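Local structure of protein-tyrosine-phosphatase (Shewanella sp., 2Z72) at residues A[148-151]-A[152-155]; A[175-178]-A[179-182]; A[185-188]-A[189-192]; A[250-254]-A[255-259]. The protein catalyses the removal of phosphate from protein phosphotyrosine, remaining active at low temperature, probably through the two-metal centre of a calcineurin-like phosphoesterase. All blocks are in the same frame, centred on the assembly; numbering follows the deposited sequence. Where two conformers were deposited one is given.

Interaction 1: residues A[148-151]-A[152-155]. With ZN (zinc ion), chain C.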
loop_
_atom_site.group_PDB
_atom_site.type_symbol
_atom_site.label_atom_id
_atom_site.label_comp_id
_atom_site.label_asym_id
_atom_site.label_seq_id
_atom_site.Cartn_x
_atom_site.Cartn_y
_atom_site.Cartn_z
ATOM N N GLY A 148 1.593 4.249 -3.199
ATOM C CA GLY A 148 0.872 4.529 -4.416
ATOM C C GLY A 148 0.706 5.970 -4.671
ATOM O O GLY A 148 1.176 6.848 -3.904
ATOM N N ASN A 149 0.001 6.333 -5.760
ATOM C CA ASN A 149 -0.188 7.745 -6.024
ATOM C C ASN A 149 -1.030 8.424 -4.943
ATOM O O ASN A 149 -0.733 9.602 -4.663
ATOM C CB ASN A 149 -0.760 8.020 -7.439
ATOM C CG ASN A 149 -2.115 7.466 -7.690
ATOM O OD1 ASN A 149 -2.379 6.298 -7.418
ATOM N ND2 ASN A 149 -3.016 8.219 -8.295
ATOM N N HIS A 150 -1.987 7.722 -4.356
ATOM C CA HIS A 150 -2.758 8.412 -3.301
ATOM C C HIS A 150 -1.986 8.594 -2.019
ATOM O O HIS A 150 -2.209 9.601 -1.320
ATOM C CB HIS A 150 -4.082 7.713 -3.075
ATOM C CG HIS A 150 -5.020 7.983 -4.237
ATOM N ND1 HIS A 150 -6.006 8.937 -4.165
ATOM C CD2 HIS A 150 -5.039 7.439 -5.466
ATOM C CE1 HIS A 150 -6.603 8.950 -5.324
ATOM N NE2 HIS A 150 -6.080 8.067 -6.157
ATOM N N GLU A 151 -1.062 7.717 -1.630
ATOM C CA GLU A 151 -0.176 8.019 -0.520
ATOM C C GLU A 151 0.608 9.293 -0.780
ATOM O O GLU A 151 0.768 10.137 0.090
ATOM C CB GLU A 151 0.770 6.860 -0.200
ATOM C CG GLU A 151 0.157 5.668 0.489
ATOM C CD GLU A 151 -0.873 4.947 -0.343
ATOM O OE1 GLU A 151 -1.940 4.611 0.165
ATOM O OE2 GLU A 151 -0.543 4.700 -1.535
ATOM N N GLN A 152 1.164 9.403 -2.013
ATOM C CA GLN A 152 1.943 10.569 -2.350
ATOM C C GLN A 152 1.095 11.851 -2.338
ATOM O O GLN A 152 1.485 12.891 -1.796
ATOM C CB GLN A 152 2.613 10.413 -3.727
ATOM C CG GLN A 152 3.614 9.262 -3.763
ATOM C CD GLN A 152 4.112 8.938 -5.161
ATOM O OE1 GLN A 152 3.438 9.219 -6.151
ATOM N NE2 GLN A 152 5.305 8.357 -5.219
ATOM N N MET A 153 -0.097 11.748 -2.895
ATOM C CA MET A 153 -1.001 12.904 -2.934
ATOM C C MET A 153 -1.350 13.369 -1.524
ATOM O O MET A 153 -1.185 14.529 -1.174
ATOM C CB MET A 153 -2.266 12.567 -3.713
ATOM C CG MET A 153 -2.012 12.836 -5.201
ATOM S SD MET A 153 -3.503 12.800 -6.195
ATOM C CE MET A 153 -3.887 11.065 -6.263
ATOM N N VAL A 154 -1.803 12.451 -0.659
ATOM C CA VAL A 154 -2.190 12.806 0.693
ATOM C C VAL A 154 -1.030 13.424 1.417
ATOM O O VAL A 154 -1.153 14.488 2.050
ATOM C CB VAL A 154 -2.775 11.609 1.450
ATOM C CG1 VAL A 154 -2.854 11.872 2.922
ATOM C CG2 VAL A 154 -4.170 11.278 0.851
ATOM N N LEU A 155 0.126 12.767 1.416
ATOM C CA LEU A 155 1.236 13.250 2.207
ATOM C C LEU A 155 1.677 14.629 1.681
ATOM O O LEU A 155 2.120 15.457 2.490
ATOM C CB LEU A 155 2.393 12.251 2.248
ATOM C CG LEU A 155 2.316 11.238 3.384
ATOM C CD1 LEU A 155 1.060 10.477 3.537
ATOM C CD2 LEU A 155 3.582 10.353 3.211
HETATM ZN ZN ZN C . -3.466 4.659 -8.049
HETATM O O HOH W 1 -5.384 4.324 -8.289
#

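Interaction 2: residues A[175-178]-A[179-182]. Unlike the reference sequence in segment 179-182: Ser-182 (reference Gly).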
loop_
_atom_site.group_PDB
_atom_site.type_symbol
_atom_site.label_atom_id
_atom_site.label_comp_id
_atom_site.label_asym_id
_atom_site.label_seq_id
_atom_site.Cartn_x
_atom_site.Cartn_y
_atom_site.Cartn_z
ATOM N N ARG A 175 -6.106 20.771 11.928
ATOM C CA ARG A 175 -5.015 20.741 10.964
ATOM C C ARG A 175 -5.515 20.076 9.704
ATOM O O ARG A 175 -6.437 19.242 9.773
ATOM C CB ARG A 175 -3.795 20.122 11.519
ATOM C CG ARG A 175 -3.985 18.701 11.853
ATOM C CD ARG A 175 -2.871 18.334 12.835
ATOM N NE ARG A 175 -3.166 18.734 14.211
ATOM C CZ ARG A 175 -2.451 18.399 15.278
ATOM N NH1 ARG A 175 -1.374 17.641 15.139
ATOM N NH2 ARG A 175 -2.823 18.816 16.478
ATOM N N PRO A 176 -4.892 20.449 8.600
ATOM C CA PRO A 176 -5.347 19.884 7.324
ATOM C C PRO A 176 -4.987 18.419 7.198
ATOM O O PRO A 176 -4.129 17.864 7.911
ATOM C CB PRO A 176 -4.655 20.708 6.256
ATOM C CG PRO A 176 -3.459 21.245 6.919
ATOM C CD PRO A 176 -3.815 21.452 8.370
ATOM N N TYR A 177 -5.649 17.679 6.298
ATOM C CA TYR A 177 -5.560 16.242 6.274
ATOM C C TYR A 177 -4.137 15.745 6.042
ATOM O O TYR A 177 -3.726 14.751 6.628
ATOM C CB TYR A 177 -6.475 15.698 5.182
ATOM C CG TYR A 177 -6.696 14.227 5.161
ATOM C CD1 TYR A 177 -6.036 13.425 4.205
ATOM C CD2 TYR A 177 -7.570 13.554 5.999
ATOM C CE1 TYR A 177 -6.231 12.054 4.167
ATOM C CE2 TYR A 177 -7.788 12.224 5.952
ATOM C CZ TYR A 177 -7.106 11.456 5.017
ATOM O OH TYR A 177 -7.295 10.126 4.892
ATOM N N ASN A 178 -3.376 16.434 5.213
ATOM C CA ASN A 178 -1.963 16.052 5.032
ATOM C C ASN A 178 -1.202 16.106 6.332
ATOM O O ASN A 178 -0.247 15.316 6.523
ATOM C CB ASN A 178 -1.351 16.924 3.950
ATOM C CG ASN A 178 -1.450 18.395 4.185
ATOM O OD1 ASN A 178 -2.603 18.877 4.259
ATOM N ND2 ASN A 178 -0.371 19.141 4.274
ATOM N N LYS A 179 -1.531 17.008 7.212
ATOM C CA LYS A 179 -0.828 17.141 8.502
ATOM C C LYS A 179 -1.316 16.150 9.522
ATOM O O LYS A 179 -0.756 16.003 10.619
ATOM C CB LYS A 179 -0.907 18.580 8.956
ATOM C CG LYS A 179 -0.144 19.517 8.085
ATOM C CD LYS A 179 1.356 19.256 8.158
ATOM C CE LYS A 179 2.075 20.406 7.417
ATOM N NZ LYS A 179 3.447 19.964 7.037
ATOM N N LEU A 180 -2.370 15.389 9.248
ATOM C CA LEU A 180 -2.731 14.253 10.067
ATOM C C LEU A 180 -1.864 13.050 9.775
ATOM O O LEU A 180 -1.938 12.069 10.509
ATOM C CB LEU A 180 -4.217 13.926 9.881
ATOM C CG LEU A 180 -5.214 14.994 10.317
ATOM C CD1 LEU A 180 -6.645 14.559 10.031
ATOM C CD2 LEU A 180 -5.063 15.262 11.817
ATOM N N TYR A 181 -1.039 13.147 8.761
ATOM C CA TYR A 181 -0.128 12.059 8.321
ATOM C C TYR A 181 1.269 12.580 8.056
ATOM O O TYR A 181 2.023 12.011 7.260
ATOM C CB TYR A 181 -0.685 11.344 7.049
ATOM C CG TYR A 181 -2.056 10.746 7.363
ATOM C CD1 TYR A 181 -2.141 9.558 8.082
ATOM C CD2 TYR A 181 -3.239 11.352 7.031
ATOM C CE1 TYR A 181 -3.367 9.000 8.423
ATOM C CE2 TYR A 181 -4.450 10.839 7.351
ATOM C CZ TYR A 181 -4.529 9.653 8.039
ATOM O OH TYR A 181 -5.755 9.117 8.346
ATOM N N SER A 182 1.626 13.679 8.716
ATOM C CA SER A 182 2.947 14.302 8.544
ATOM C C SER A 182 4.033 13.521 9.254
ATOM O O SER A 182 3.805 12.503 9.929
ATOM C CB SER A 182 2.830 15.749 9.034
ATOM O OG SER A 182 2.607 15.707 10.435
HETATM O O HOH W 2 0.424 17.403 12.773
HETATM O O HOH W 3 -1.535 15.596 13.757
HETATM O O HOH W 4 -8.208 9.006 7.076
#

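Interaction 3: residues A[185-188]-A[189-192]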
loop_
_atom_site.group_PDB
_atom_site.type_symbol
_atom_site.label_atom_id
_atom_site.label_comp_id
_atom_site.label_asym_id
_atom_site.label_seq_id
_atom_site.Cartn_x
_atom_site.Cartn_y
_atom_site.Cartn_z
ATOM N N THR A 185 3.822 12.321 12.877
ATOM C CA THR A 185 2.853 11.332 13.208
ATOM C C THR A 185 3.418 9.924 13.072
ATOM O O THR A 185 4.284 9.662 12.200
ATOM C CB THR A 185 1.549 11.435 12.364
ATOM O OG1 THR A 185 1.792 11.002 11.046
ATOM C CG2 THR A 185 0.998 12.880 12.411
ATOM N N GLU A 186 2.931 8.991 13.867
ATOM C CA GLU A 186 3.337 7.600 13.790
ATOM C C GLU A 186 3.121 7.020 12.400
ATOM O O GLU A 186 4.033 6.419 11.798
ATOM C CB GLU A 186 2.587 6.769 14.825
ATOM C CG GLU A 186 3.007 5.310 14.913
ATOM C CD GLU A 186 4.402 5.090 15.442
ATOM O OE1 GLU A 186 4.954 3.986 15.244
ATOM O OE2 GLU A 186 5.000 6.027 16.000
ATOM N N ILE A 187 1.911 7.168 11.873
ATOM C CA ILE A 187 1.596 6.643 10.532
ATOM C C ILE A 187 2.460 7.338 9.489
ATOM O O ILE A 187 2.951 6.667 8.570
ATOM C CB ILE A 187 0.103 6.729 10.242
ATOM C CG1 ILE A 187 -0.729 5.830 11.149
ATOM C CG2 ILE A 187 -0.164 6.438 8.763
ATOM C CD1 ILE A 187 -0.467 4.351 11.030
ATOM N N GLY A 188 2.639 8.634 9.596
ATOM C CA GLY A 188 3.446 9.334 8.639
ATOM C C GLY A 188 4.863 8.868 8.670
ATOM O O GLY A 188 5.516 8.801 7.595
ATOM N N GLN A 189 5.449 8.595 9.822
ATOM C CA GLN A 189 6.811 8.103 9.949
ATOM C C GLN A 189 6.913 6.711 9.324
ATOM O O GLN A 189 7.875 6.416 8.572
ATOM C CB GLN A 189 7.194 8.055 11.428
ATOM C CG GLN A 189 7.356 9.430 12.027
ATOM C CD GLN A 189 7.267 9.451 13.527
ATOM O OE1 GLN A 189 7.307 8.461 14.211
ATOM N NE2 GLN A 189 7.134 10.678 14.046
ATOM N N TRP A 190 5.955 5.858 9.614
ATOM C CA TRP A 190 5.891 4.522 9.039
ATOM C C TRP A 190 5.829 4.590 7.534
ATOM O O TRP A 190 6.623 3.925 6.809
ATOM C CB TRP A 190 4.713 3.826 9.612
ATOM C CG TRP A 190 4.348 2.464 9.148
ATOM C CD1 TRP A 190 5.020 1.288 9.202
ATOM C CD2 TRP A 190 3.063 2.127 8.581
ATOM N NE1 TRP A 190 4.285 0.246 8.699
ATOM C CE2 TRP A 190 3.082 0.752 8.317
ATOM C CE3 TRP A 190 1.943 2.862 8.271
ATOM C CZ2 TRP A 190 1.989 0.077 7.754
ATOM C CZ3 TRP A 190 0.853 2.202 7.724
ATOM C CH2 TRP A 190 0.882 0.839 7.472
ATOM N N LEU A 191 4.942 5.389 6.952
ATOM C CA LEU A 191 4.821 5.496 5.509
ATOM C C LEU A 191 6.094 6.023 4.887
ATOM O O LEU A 191 6.479 5.577 3.807
ATOM C CB LEU A 191 3.649 6.393 5.134
ATOM C CG LEU A 191 2.260 5.834 5.465
ATOM C CD1 LEU A 191 1.221 6.920 5.280
ATOM C CD2 LEU A 191 1.926 4.604 4.605
ATOM N N ARG A 192 6.772 6.988 5.515
ATOM C CA ARG A 192 7.987 7.579 4.980
ATOM C C ARG A 192 9.182 6.622 4.980
ATOM O O ARG A 192 10.200 6.943 4.408
ATOM C CB ARG A 192 8.293 8.882 5.700
ATOM C CG ARG A 192 7.393 10.028 5.203
ATOM C CD ARG A 192 7.495 11.230 6.122
ATOM N NE ARG A 192 6.682 12.336 5.677
ATOM C CZ ARG A 192 5.375 12.454 5.887
ATOM N NH1 ARG A 192 4.749 13.533 5.429
ATOM N NH2 ARG A 192 4.721 11.532 6.528
#

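Interaction 4: residues A[250-254]-A[255-259]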
loop_
_atom_site.group_PDB
_atom_site.type_symbol
_atom_site.label_atom_id
_atom_site.label_comp_id
_atom_site.label_asym_id
_atom_site.label_seq_id
_atom_site.Cartn_x
_atom_site.Cartn_y
_atom_site.Cartn_z
ATOM N N PHE A 250 4.951 12.096 -11.328
ATOM C CA PHE A 250 3.783 12.439 -12.134
ATOM C C PHE A 250 3.475 11.440 -13.206
ATOM O O PHE A 250 3.722 10.239 -13.068
ATOM C CB PHE A 250 3.947 13.915 -12.580
ATOM C CG PHE A 250 4.028 14.810 -11.350
ATOM C CD1 PHE A 250 5.198 15.547 -11.163
ATOM C CD2 PHE A 250 3.033 14.871 -10.401
ATOM C CE1 PHE A 250 5.327 16.340 -10.033
ATOM C CE2 PHE A 250 3.132 15.676 -9.259
ATOM C CZ PHE A 250 4.328 16.385 -9.098
ATOM N N GLY A 251 2.793 11.796 -14.290
ATOM C CA GLY A 251 1.990 10.903 -15.086
ATOM C C GLY A 251 2.599 9.742 -15.776
ATOM O O GLY A 251 1.934 8.709 -16.037
ATOM N N ASN A 252 3.903 9.850 -16.106
ATOM C CA ASN A 252 4.546 8.734 -16.804
ATOM C C ASN A 252 5.370 7.860 -15.867
ATOM O O ASN A 252 6.070 6.925 -16.308
ATOM C CB ASN A 252 5.498 9.255 -17.908
ATOM C CG ASN A 252 5.755 8.218 -19.003
ATOM O OD1 ASN A 252 4.942 7.426 -19.471
ATOM N ND2 ASN A 252 6.993 8.174 -19.492
ATOM N N GLY A 253 5.362 8.184 -14.566
ATOM C CA GLY A 253 6.237 7.561 -13.612
ATOM C C GLY A 253 5.624 6.363 -12.911
ATOM O O GLY A 253 4.481 5.945 -13.191
ATOM N N PRO A 254 6.423 5.746 -12.046
ATOM C CA PRO A 254 6.002 4.473 -11.485
ATOM C C PRO A 254 4.678 4.433 -10.752
ATOM O O PRO A 254 4.095 3.340 -10.690
ATOM C CB PRO A 254 7.178 4.168 -10.519
ATOM C CG PRO A 254 8.394 4.778 -11.180
ATOM C CD PRO A 254 7.863 6.041 -11.842
ATOM N N THR A 255 4.230 5.532 -10.158
ATOM C CA THR A 255 2.994 5.496 -9.396
ATOM C C THR A 255 1.765 6.013 -10.135
ATOM O O THR A 255 0.666 5.845 -9.627
ATOM C CB THR A 255 3.138 6.264 -8.078
ATOM O OG1 THR A 255 3.496 7.600 -8.383
ATOM C CG2 THR A 255 4.176 5.614 -7.183
ATOM N N TRP A 256 1.928 6.492 -11.363
ATOM C CA TRP A 256 0.783 6.940 -12.166
ATOM C C TRP A 256 0.670 6.257 -13.502
ATOM O O TRP A 256 -0.392 6.300 -14.122
ATOM C CB TRP A 256 0.853 8.444 -12.397
ATOM C CG TRP A 256 0.525 9.304 -11.245
ATOM C CD1 TRP A 256 1.372 9.746 -10.253
ATOM C CD2 TRP A 256 -0.744 9.842 -10.924
ATOM N NE1 TRP A 256 0.722 10.534 -9.365
ATOM C CE2 TRP A 256 -0.602 10.618 -9.742
ATOM C CE3 TRP A 256 -2.005 9.805 -11.498
ATOM C CZ2 TRP A 256 -1.657 11.304 -9.150
ATOM C CZ3 TRP A 256 -3.045 10.470 -10.917
ATOM C CH2 TRP A 256 -2.882 11.219 -9.744
ATOM N N TYR A 257 1.747 5.665 -14.035
ATOM C CA TYR A 257 1.740 5.176 -15.397
ATOM C C TYR A 257 0.693 4.120 -15.621
ATOM O O TYR A 257 0.616 3.165 -14.861
ATOM C CB TYR A 257 3.107 4.568 -15.675
ATOM C CG TYR A 257 3.326 4.073 -17.097
ATOM C CD1 TYR A 257 3.193 4.937 -18.201
ATOM C CD2 TYR A 257 3.709 2.752 -17.315
ATOM C CE1 TYR A 257 3.432 4.462 -19.487
ATOM C CE2 TYR A 257 3.938 2.315 -18.613
ATOM C CZ TYR A 257 3.783 3.155 -19.686
ATOM O OH TYR A 257 4.042 2.671 -20.948
ATOM N N ARG A 258 -0.083 4.306 -16.691
ATOM C CA ARG A 258 -1.112 3.375 -17.053
ATOM C C ARG A 258 -0.905 2.719 -18.416
ATOM O O ARG A 258 -1.815 2.127 -18.979
ATOM C CB ARG A 258 -2.538 3.990 -17.061
ATOM C CG ARG A 258 -2.914 4.418 -15.674
ATOM C CD ARG A 258 -4.395 4.688 -15.658
ATOM N NE ARG A 258 -4.813 5.450 -14.539
ATOM C CZ ARG A 258 -5.333 5.222 -13.401
ATOM N NH1 ARG A 258 -5.729 6.041 -12.398
ATOM N NH2 ARG A 258 -5.547 3.935 -13.114
ATOM N N GLY A 259 0.309 2.829 -18.937
ATOM C CA GLY A 259 0.607 2.374 -20.281
ATOM C C GLY A 259 0.333 0.897 -20.454
ATOM O O GLY A 259 0.010 0.451 -21.579
HETATM O O HOH W 5 -0.955 8.560 -15.733
#

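Interaction 1: residues A[148-151]-A[152-155]
Gln-152 folds its side chain back along the first turn of the helix, over the peptides of Gly-148 and Asn-149. Its CB lies 3.6 Å from Asn-149 O. CG, set anti to the residue's own carbonyl carbon (chi1 -63°), comes down to 3.4 Å from Gly-148 O. CD stays near that same carbonyl. OE1 passes Asn-149 CA and ends in a hydrogen bond with Thr-255 OG1, which holds the amide in place. The backbone of Gln-152 is tied to the same region, its N donating to Gly-148 O.

Next to it, Met-153 lies alongside His-150. In one of the two deposited conformers the methyl CE sits over the centre of one imidazole face, a CH-pi contact 3.6 Å from CE to the centroid of the His-150 ring, which may therefore be only partly occupied. From the ring's rim, ND1 bonds to Asp-117.

Asn-149 also runs alongside Met-153 in this conformer, ND2 next to CE, while its OD1 binds zinc at 2.1 Å; a water at 2.0 Å from the zinc, Asp-114, His-207 and His-286 complete the site. Glu-151 bends at chi2 (64°) so that OE2 reaches back to Gly-148 N, 2.7 Å away, while also accepting from Asp-114 N. One carboxylate thus ties the start of the helix to a metal-binding loop. Gly-Asn-His-Glu is the GNHE signature of the calcineurin-like phosphoesterases.

The segment opens helix 149-156 shortly after strand 142-145: Asn-149 and Met-153 pack on Trp-256, and Leu-155 rests on helix 186-192.

Interaction 2: residues A[175-178]-A[179-182]
Arg-175 lays its CG against Leu-180, 3.6 Å from CD2, its aliphatic part crossing the leucine at a slant. The chain then bends at chi3 (81°). NE bonds to Ile-173 O, and NH1 reaches a water that bridges to the carbonyl oxygen of Lys-179, at 3.0 Å from Arg-175 NH1 and 2.8 Å from Lys-179 O.

Pro-176 comes next, its ring side by side with the Lys-179 chain. Its carbonyl starts a run of overlapping turns: Lys-179 N donates to Pro-176 O at 2.8 Å, and Leu-180 N adds a weak second bond to the same oxygen.

Tyr-177 closes the following turn by accepting from Leu-180 N at its O. With CG anti to the backbone N (chi1 -170°), the ring swings so that one face receives Tyr-181. That pair is T-shaped: Tyr-181 CE2 points at the Tyr-177 ring near CZ, 3.6 Å from it, with the planes at 60°. A water joins the two hydroxyls, lying 2.6 Å from Tyr-177 OH and donating to Tyr-181 OH, which also bonds to Asn-123.

Asn-178 ends the series. Its O takes Tyr-181 N at 3.2 Å, while ND2 lies against the CG of Lys-179.

Apart from the weak bond of Leu-180 N to Pro-176 O, the main-chain bonds of this series join residue i+3 to residue i, as in consecutive beta turns. The arrangement is a tightly turned connection between helices 166-172 and 186-192 of the phosphoesterase fold, with its tyrosine pair packed inward on Phe-116 and its lysine at the surface.

Interaction 3: residues A[185-188]-A[189-192]
The Arg-192 guanidinium turns its edge to Gly-188, whose CA lies in the plane of the group, 3.3 Å from NH2. NH2 also bonds to Gly-188 O at 3.0 Å, nearly straight (160°) and from above the carbonyl plane. Arg-192 N grips the same oxygen from the opposite face. NH2 has a second acceptor in Tyr-181 O, while NH1 makes a salt bridge with Asp-233.

The indole of Trp-190 has Ile-187 O at its edge, near the ring plane, whereas Ile-187 CD1 stands above that plane, 4.0 Å from Trp-190 CE3. With CG anti to the backbone N (chi1 176°), the ring runs beside the isoleucine and NE1 bonds to Asp-133.

The two segments make up helix 186-192 with Thr-185 as its N-cap: OG1 accepts from Gly-188 N at 2.9 Å and is also hydrogen-bonded with Ser-182 O.

The Gln-189 amide crosses the Glu-186 carboxylate with planes 70° apart. Lys-60 NZ joins them, by a salt bridge to Glu-186 OE2 and a hydrogen bond to Gln-189 OE1; Glu-186 OE1 bonds to Tyr-130 OH. Ile-187 CG2 packs 3.8 Å from Leu-191 CD1, facing Phe-116 and helix 122-138.

Interaction 4: residues A[250-254]-A[255-259]
Gly-253 O is gripped by two successive amides, Trp-256 N at 3.2 Å and Tyr-257 N at 2.9 Å. The tyrosine amide comes nearly along the C=O axis, whereas the tryptophan amide sits well above the carbonyl plane. Pro-254 and Thr-255 are carried round the bend between them.

Around this carbonyl, the side chains close in. Tyr-257 leaves with CG anti to its backbone N (chi1 -176°), its CB passing 3.2 Å from Gly-253 O, and its ring runs alongside Asn-252 with ring and amide planes 83° apart. Asn-252 OD1 approaches the ring obliquely, 3.3 Å from Tyr-257 CD1. Trp-256 sets CB 3.5 Å from Phe-250 O; the near rim of the indole, CG and CD1, lies by that same oxygen, and the rest runs on towards helix 149-156. A water donates both to Gly-251 O at 2.9 Å and to Trp-256 O at 2.8 Å, joining the two halves where the backbones do not bond directly.

Further out, a type I beta turn from Phe-250 to Gly-253 presents the accepting carbonyl, closed by Gly-253 N bonding to Phe-250 O. Glu-213 fixes the Asn-252 amide through ND2, and Ser-211 OG bonds to Asn-252 O. Pro-254 shares backbone bonds with Gly-208 and Gly-209, just after the zinc ligand His-207, and Arg-258 NH2 reaches the carbonyl of another ligand, His-286.

The loop follows helix 243-249 and leads on toward helix 267-277; in between, the Trp-256 side chain leans on helix 149-156, about 6 Å from a zinc ion.

All four interactions belong to the calcineurin-like phosphoesterase part of the chain and follow one another along it. Interaction 1, on helix 149-156, touches the other three, with centres 12 to 13 Å away. Interaction 2 packs on the last turn of that helix through Val-154 and Leu-155. Interaction 3, on helix 186-192, lies 11 Å from interaction 2 between centres, and the two also pack through Tyr-181 on Ile-187. Interaction 4 meets the zinc-facing end of helix 149-156 and stays about 14 and 11 Å, between nearest atoms, from interactions 2 and 3. The helix bearing a zinc ligand is therefore packed at both ends by loops or helices from later in the chain.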